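Local atomic coordinates of molybdopterin biosynthesis moeA protein (Pyrococcus horikoshii, PDB entry 1WU2), a protein that probably acts in molybdenum cofactor biosynthesis, where MoeA proteins help insert molybdate into molybdopterin. Residues A57-A62 with V103-R108; L332-P337 with V357-G362. All blocks are in the same frame, centred on the assembly; numbering follows the deposited sequence.

The two contacts lie far apart in the chain, their centres about 62 Å from each other on opposite sides of its centre, and share no strand or helix. Interaction 1 belongs to the MoeA N-terminal region and is partly buried: two neighbouring strands pair at Gly60 and Val103, and a carboxylate with a threonine continues the link at a more open end. Interaction 2 lies in the C-terminal region and is largely buried, yet one exposed lysine closes it. Its segments meet mainly through side chains, with one weak bond from a backbone N. Backbone hydrogen bonds and a carboxylate that accepts from a threonine's N and hydroxyl carry the first contact, methyl packing and a salt bridge the second.

Interaction 1: A57-A62 with V103-R108; sequences AVDGYA and VLTGTR
Asp59 and Thr105 meet where two antiparallel strands of the mixed sheet in the MoeA N-terminal region run out into loops. A single carboxylate oxygen does the work: Asp59 OD2 accepts from Thr105 OG1 at 2.7 Å and from the backbone Thr105 N at 3.0 Å. Both donors come to its anti side but from opposite faces of the carboxylate plane, each about 30° out of it, so the oxygen is gripped from above and below. Asp59 CG stands anti to its own carbonyl carbon (chi1 -55°), which swings the carboxylate across to the threonine. The other oxygen, OD1, rests beside Leu104 CD2.

One step further along, the strands pair properly. Gly60 and Val103 form an antiparallel hydrogen-bonded pair, with Val103 N 2.9 Å from Gly60 O and Gly60 N 3.1 Å from Val103 O. The Val103 CG2 methyl lies against Gly60 O. Strand 115-118 flanks segment 57-62 on its other edge, through backbone bonds such as Tyr61 with Ile117, while Ala62 bonds back to Ile101.

Thr105 itself sits in a type II beta turn that runs from Leu104 to Thr107. Gly106 takes a positive phi of 99°, a conformation in which any side chain would collide with the carbonyl oxygen of Thr105, so glycine is called for. Thr107 closes the turn twice over, its N and OG1 both reaching Leu104 O from the same face. At the open end, a water donates to Ala57 O at 2.9 Å and to Thr105 OG1 at 3.1 Å.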
loop_
_atom_site.group_PDB
_atom_site.type_symbol
_atom_site.label_atom_id
_atom_site.label_comp_id
_atom_site.label_asym_id
_atom_site.label_seq_id
_atom_site.Cartn_x
_atom_site.Cartn_y
_atom_site.Cartn_z
ATOM N N ALA A 57 9.005 -18.808 31.465
ATOM C CA ALA A 57 9.389 -17.586 30.757
ATOM C C ALA A 57 10.681 -16.996 31.319
ATOM O O ALA A 57 11.208 -16.025 30.783
ATOM C CB ALA A 57 8.268 -16.557 30.843
ATOM N N VAL A 58 11.179 -17.591 32.399
ATOM C CA VAL A 58 12.362 -17.103 33.092
ATOM C C VAL A 58 13.109 -18.262 33.770
ATOM O O VAL A 58 12.521 -19.308 34.053
ATOM C CB VAL A 58 11.950 -16.029 34.141
ATOM C CG1 VAL A 58 11.329 -16.672 35.387
ATOM C CG2 VAL A 58 13.122 -15.145 34.508
ATOM N N ASP A 59 14.404 -18.076 34.015
ATOM C CA ASP A 59 15.176 -19.020 34.823
ATOM C C ASP A 59 14.726 -18.844 36.261
ATOM O O ASP A 59 14.902 -17.767 36.828
ATOM C CB ASP A 59 16.683 -18.751 34.735
ATOM C CG ASP A 59 17.200 -18.736 33.310
ATOM O OD1 ASP A 59 18.403 -18.463 33.121
ATOM O OD2 ASP A 59 16.486 -18.973 32.317
ATOM N N GLY A 60 14.136 -19.880 36.849
ATOM C CA GLY A 60 13.624 -19.772 38.204
ATOM C C GLY A 60 13.296 -21.089 38.879
ATOM O O GLY A 60 13.950 -22.090 38.627
ATOM N N TYR A 61 12.289 -21.065 39.750
ATOM C CA TYR A 61 11.838 -22.248 40.475
ATOM C C TYR A 61 10.337 -22.442 40.271
ATOM O O TYR A 61 9.543 -21.557 40.584
ATOM C CB TYR A 61 12.143 -22.101 41.966
ATOM C CG TYR A 61 13.619 -22.024 42.276
ATOM C CD1 TYR A 61 14.384 -23.179 42.405
ATOM C CD2 TYR A 61 14.253 -20.796 42.429
ATOM C CE1 TYR A 61 15.743 -23.113 42.682
ATOM C CE2 TYR A 61 15.608 -20.718 42.707
ATOM C CZ TYR A 61 16.349 -21.881 42.833
ATOM O OH TYR A 61 17.695 -21.808 43.107
ATOM N N ALA A 62 9.955 -23.600 39.741
ATOM C CA ALA A 62 8.553 -23.940 39.550
ATOM C C ALA A 62 7.916 -24.300 40.893
ATOM O O ALA A 62 8.244 -25.323 41.488
ATOM C CB ALA A 62 8.422 -25.091 38.564
ATOM N N VAL A 103 14.182 -24.563 37.195
ATOM C CA VAL A 103 14.096 -24.701 35.745
ATOM C C VAL A 103 14.824 -23.561 35.037
ATOM O O VAL A 103 15.205 -22.572 35.656
ATOM C CB VAL A 103 12.625 -24.740 35.265
ATOM C CG1 VAL A 103 11.953 -26.022 35.722
ATOM C CG2 VAL A 103 11.838 -23.510 35.748
ATOM N N LEU A 104 15.029 -23.724 33.736
ATOM C CA LEU A 104 15.530 -22.654 32.877
ATOM C C LEU A 104 14.402 -22.181 31.968
ATOM O O LEU A 104 13.351 -22.817 31.897
ATOM C CB LEU A 104 16.707 -23.150 32.038
ATOM C CG LEU A 104 17.971 -23.511 32.827
ATOM C CD1 LEU A 104 18.890 -24.402 31.997
ATOM C CD2 LEU A 104 18.709 -22.258 33.279
ATOM N N THR A 105 14.624 -21.064 31.280
ATOM C CA THR A 105 13.663 -20.537 30.314
ATOM C C THR A 105 13.504 -21.536 29.176
ATOM O O THR A 105 14.494 -22.047 28.660
ATOM C CB THR A 105 14.145 -19.186 29.746
ATOM O OG1 THR A 105 14.356 -18.247 30.807
ATOM C CG2 THR A 105 13.065 -18.531 28.883
ATOM N N GLY A 106 12.259 -21.814 28.795
ATOM C CA GLY A 106 11.960 -22.798 27.769
ATOM C C GLY A 106 11.552 -24.155 28.327
ATOM O O GLY A 106 10.872 -24.924 27.651
ATOM N N THR A 107 11.965 -24.452 29.557
ATOM C CA THR A 107 11.696 -25.752 30.170
ATOM C C THR A 107 10.204 -25.930 30.441
ATOM O O THR A 107 9.536 -25.006 30.898
ATOM C CB THR A 107 12.476 -25.902 31.491
ATOM O OG1 THR A 107 13.862 -25.615 31.280
ATOM C CG2 THR A 107 12.472 -27.347 31.974
ATOM N N ARG A 108 9.697 -27.127 30.166
ATOM C CA ARG A 108 8.298 -27.444 30.405
ATOM C C ARG A 108 8.011 -27.384 31.898
ATOM O O ARG A 108 8.772 -27.918 32.698
ATOM C CB ARG A 108 7.967 -28.838 29.870
ATOM C CG ARG A 108 6.483 -29.168 29.885
ATOM C CD ARG A 108 6.198 -30.640 30.051
ATOM N NE ARG A 108 6.396 -31.364 28.801
ATOM C CZ ARG A 108 6.679 -32.659 28.700
ATOM N NH1 ARG A 108 6.800 -33.424 29.781
ATOM N NH2 ARG A 108 6.834 -33.194 27.494
HETATM O O HOH W 1 13.815 -15.362 29.820
#

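Interaction 2: L332-P337 with V357-G362; sequences LQDDIP and VIKKKG
Val357 meets Ile336 with its side chain and Asp334 with its backbone N, at the end of a strand in the mixed sheet of the MoeA C-terminal region. Its CG2 methyl, anti to the carbonyl carbon, is turned into the aliphatic side: Ile336 CD1 lies 3.5 Å from Val357 CG2 and Ile336 CG1 is almost as near, while Leu332 CD1 stands 4.0 Å from the same methyl. One valine branch thus meets two side chains, both crossing it at a slant. Ile346 of strand 343-351 adds to this cluster, touching both Ile336 and Val357.

The polar half is built on Asp334, whose side chain stands about perpendicular to that of Lys359. The tips meet at one oxygen: Lys359 NZ forms a salt bridge to Asp334 OD2 at 3.1 Å. The lysine chain bends at chi2 (-92°), which turns it back along its own backbone towards Val357, and NZ also donates to Val357 O at 3.0 Å. Asp334 OD2 in turn takes a weak bond from Val357 N at 3.4 Å. Carboxylate and ammonium therefore address the two ends of the same residue's backbone, and each has the other for a mate. An alanine in place of Asp334 would probably leave the Lys359 ammonium without its charged partner and Val357 N without this weak acceptor.

Around the contact, Leu332 bonds through its backbone to Gly388 and Glu389, just ahead of strand 390-395, and Gln333 to Ala355 of strand 354-357. The chemistry divides with burial: the methyls meet in the buried part, whereas the ion pair includes an exposed lysine, whose ammonium is held by two oxygens, Asp334 OD2 and Val357 O.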
loop_
_atom_site.group_PDB
_atom_site.type_symbol
_atom_site.label_atom_id
_atom_site.label_comp_id
_atom_site.label_asym_id
_atom_site.label_seq_id
_atom_site.Cartn_x
_atom_site.Cartn_y
_atom_site.Cartn_z
ATOM N N LEU A 332 -8.572 20.474 6.329
ATOM C CA LEU A 332 -8.574 20.917 4.942
ATOM C C LEU A 332 -7.884 22.276 4.804
ATOM O O LEU A 332 -8.224 23.218 5.510
ATOM C CB LEU A 332 -10.014 20.992 4.436
ATOM C CG LEU A 332 -10.263 21.003 2.929
ATOM C CD1 LEU A 332 -9.717 19.758 2.258
ATOM C CD2 LEU A 332 -11.761 21.137 2.681
ATOM N N GLN A 333 -6.920 22.366 3.890
ATOM C CA GLN A 333 -6.128 23.582 3.708
ATOM C C GLN A 333 -6.888 24.687 2.977
ATOM O O GLN A 333 -6.720 25.865 3.292
ATOM C CB GLN A 333 -4.835 23.277 2.940
ATOM C CG GLN A 333 -3.815 24.416 2.972
ATOM C CD GLN A 333 -2.512 24.066 2.274
ATOM O OE1 GLN A 333 -1.938 23.006 2.515
ATOM N NE2 GLN A 333 -2.043 24.960 1.412
ATOM N N ASP A 334 -7.702 24.302 1.996
ATOM C CA ASP A 334 -8.372 25.256 1.112
ATOM C C ASP A 334 -9.872 24.999 1.025
ATOM O O ASP A 334 -10.345 23.916 1.360
ATOM C CB ASP A 334 -7.771 25.185 -0.298
ATOM C CG ASP A 334 -6.253 25.074 -0.287
ATOM O OD1 ASP A 334 -5.585 26.030 0.165
ATOM O OD2 ASP A 334 -5.644 24.068 -0.709
ATOM N N ASP A 335 -10.609 26.004 0.564
ATOM C CA ASP A 335 -12.040 25.866 0.312
ATOM C C ASP A 335 -12.248 25.027 -0.947
ATOM O O ASP A 335 -11.523 25.192 -1.932
ATOM C CB ASP A 335 -12.702 27.238 0.113
ATOM C CG ASP A 335 -12.544 28.160 1.316
ATOM O OD1 ASP A 335 -12.373 29.382 1.115
ATOM O OD2 ASP A 335 -12.579 27.762 2.494
ATOM N N ILE A 336 -13.227 24.127 -0.906
ATOM C CA ILE A 336 -13.658 23.378 -2.085
ATOM C C ILE A 336 -15.127 23.683 -2.362
ATOM O O ILE A 336 -16.004 23.021 -1.807
ATOM C CB ILE A 336 -13.481 21.847 -1.896
ATOM C CG1 ILE A 336 -12.110 21.514 -1.312
ATOM C CG2 ILE A 336 -13.658 21.126 -3.239
ATOM C CD1 ILE A 336 -11.993 20.088 -0.813
ATOM N N PRO A 337 -15.412 24.676 -3.201
ATOM C CA PRO A 337 -16.788 24.885 -3.663
ATOM C C PRO A 337 -17.234 23.701 -4.522
ATOM O O PRO A 337 -16.421 23.133 -5.249
ATOM C CB PRO A 337 -16.709 26.183 -4.477
ATOM C CG PRO A 337 -15.276 26.369 -4.810
ATOM C CD PRO A 337 -14.479 25.671 -3.762
ATOM N N VAL A 357 -5.612 20.738 -1.395
ATOM C CA VAL A 357 -6.357 20.454 -2.618
ATOM C C VAL A 357 -5.546 20.814 -3.865
ATOM O O VAL A 357 -5.085 21.947 -4.013
ATOM C CB VAL A 357 -7.702 21.217 -2.641
ATOM C CG1 VAL A 357 -8.437 21.008 -3.964
ATOM C CG2 VAL A 357 -8.582 20.770 -1.483
ATOM N N ILE A 358 -5.371 19.836 -4.750
ATOM C CA ILE A 358 -4.820 20.080 -6.078
ATOM C C ILE A 358 -5.974 20.385 -7.022
ATOM O O ILE A 358 -6.825 19.528 -7.272
ATOM C CB ILE A 358 -4.026 18.856 -6.584
ATOM C CG1 ILE A 358 -2.878 18.538 -5.627
ATOM C CG2 ILE A 358 -3.469 19.106 -7.987
ATOM C CD1 ILE A 358 -3.132 17.338 -4.793
ATOM N N LYS A 359 -6.002 21.612 -7.532
ATOM C CA LYS A 359 -6.980 22.008 -8.544
ATOM C C LYS A 359 -6.306 22.060 -9.906
ATOM O O LYS A 359 -5.223 22.628 -10.051
ATOM C CB LYS A 359 -7.640 23.365 -8.232
ATOM C CG LYS A 359 -6.805 24.367 -7.438
ATOM C CD LYS A 359 -7.058 24.223 -5.940
ATOM C CE LYS A 359 -5.958 24.865 -5.111
ATOM N NZ LYS A 359 -6.223 24.743 -3.647
ATOM N N LYS A 360 -6.940 21.439 -10.896
ATOM C CA LYS A 360 -6.514 21.574 -12.286
ATOM C C LYS A 360 -7.681 21.255 -13.242
ATOM O O LYS A 360 -8.848 21.448 -12.885
ATOM C CB LYS A 360 -5.265 20.714 -12.552
ATOM C CG LYS A 360 -4.400 21.191 -13.737
ATOM C CD LYS A 360 -3.004 21.674 -13.344
ATOM C CE LYS A 360 -2.017 21.488 -14.502
ATOM N NZ LYS A 360 -0.836 22.395 -14.425
ATOM N N LYS A 361 -7.364 20.764 -14.437
ATOM C CA LYS A 361 -8.301 20.680 -15.558
ATOM C C LYS A 361 -8.344 19.207 -16.045
ATOM O O LYS A 361 -7.900 18.325 -15.298
ATOM C CB LYS A 361 -7.841 21.690 -16.627
ATOM C CG LYS A 361 -8.842 22.825 -16.884
ATOM C CD LYS A 361 -8.362 23.770 -17.984
ATOM C CE LYS A 361 -9.518 24.338 -18.813
ATOM N NZ LYS A 361 -9.427 23.944 -20.254
ATOM N N GLY A 362 -8.885 18.885 -17.229
ATOM C CA GLY A 362 -9.524 19.798 -18.172
ATOM C C GLY A 362 -9.182 19.525 -19.631
ATOM O O GLY A 362 -9.740 20.160 -20.538
#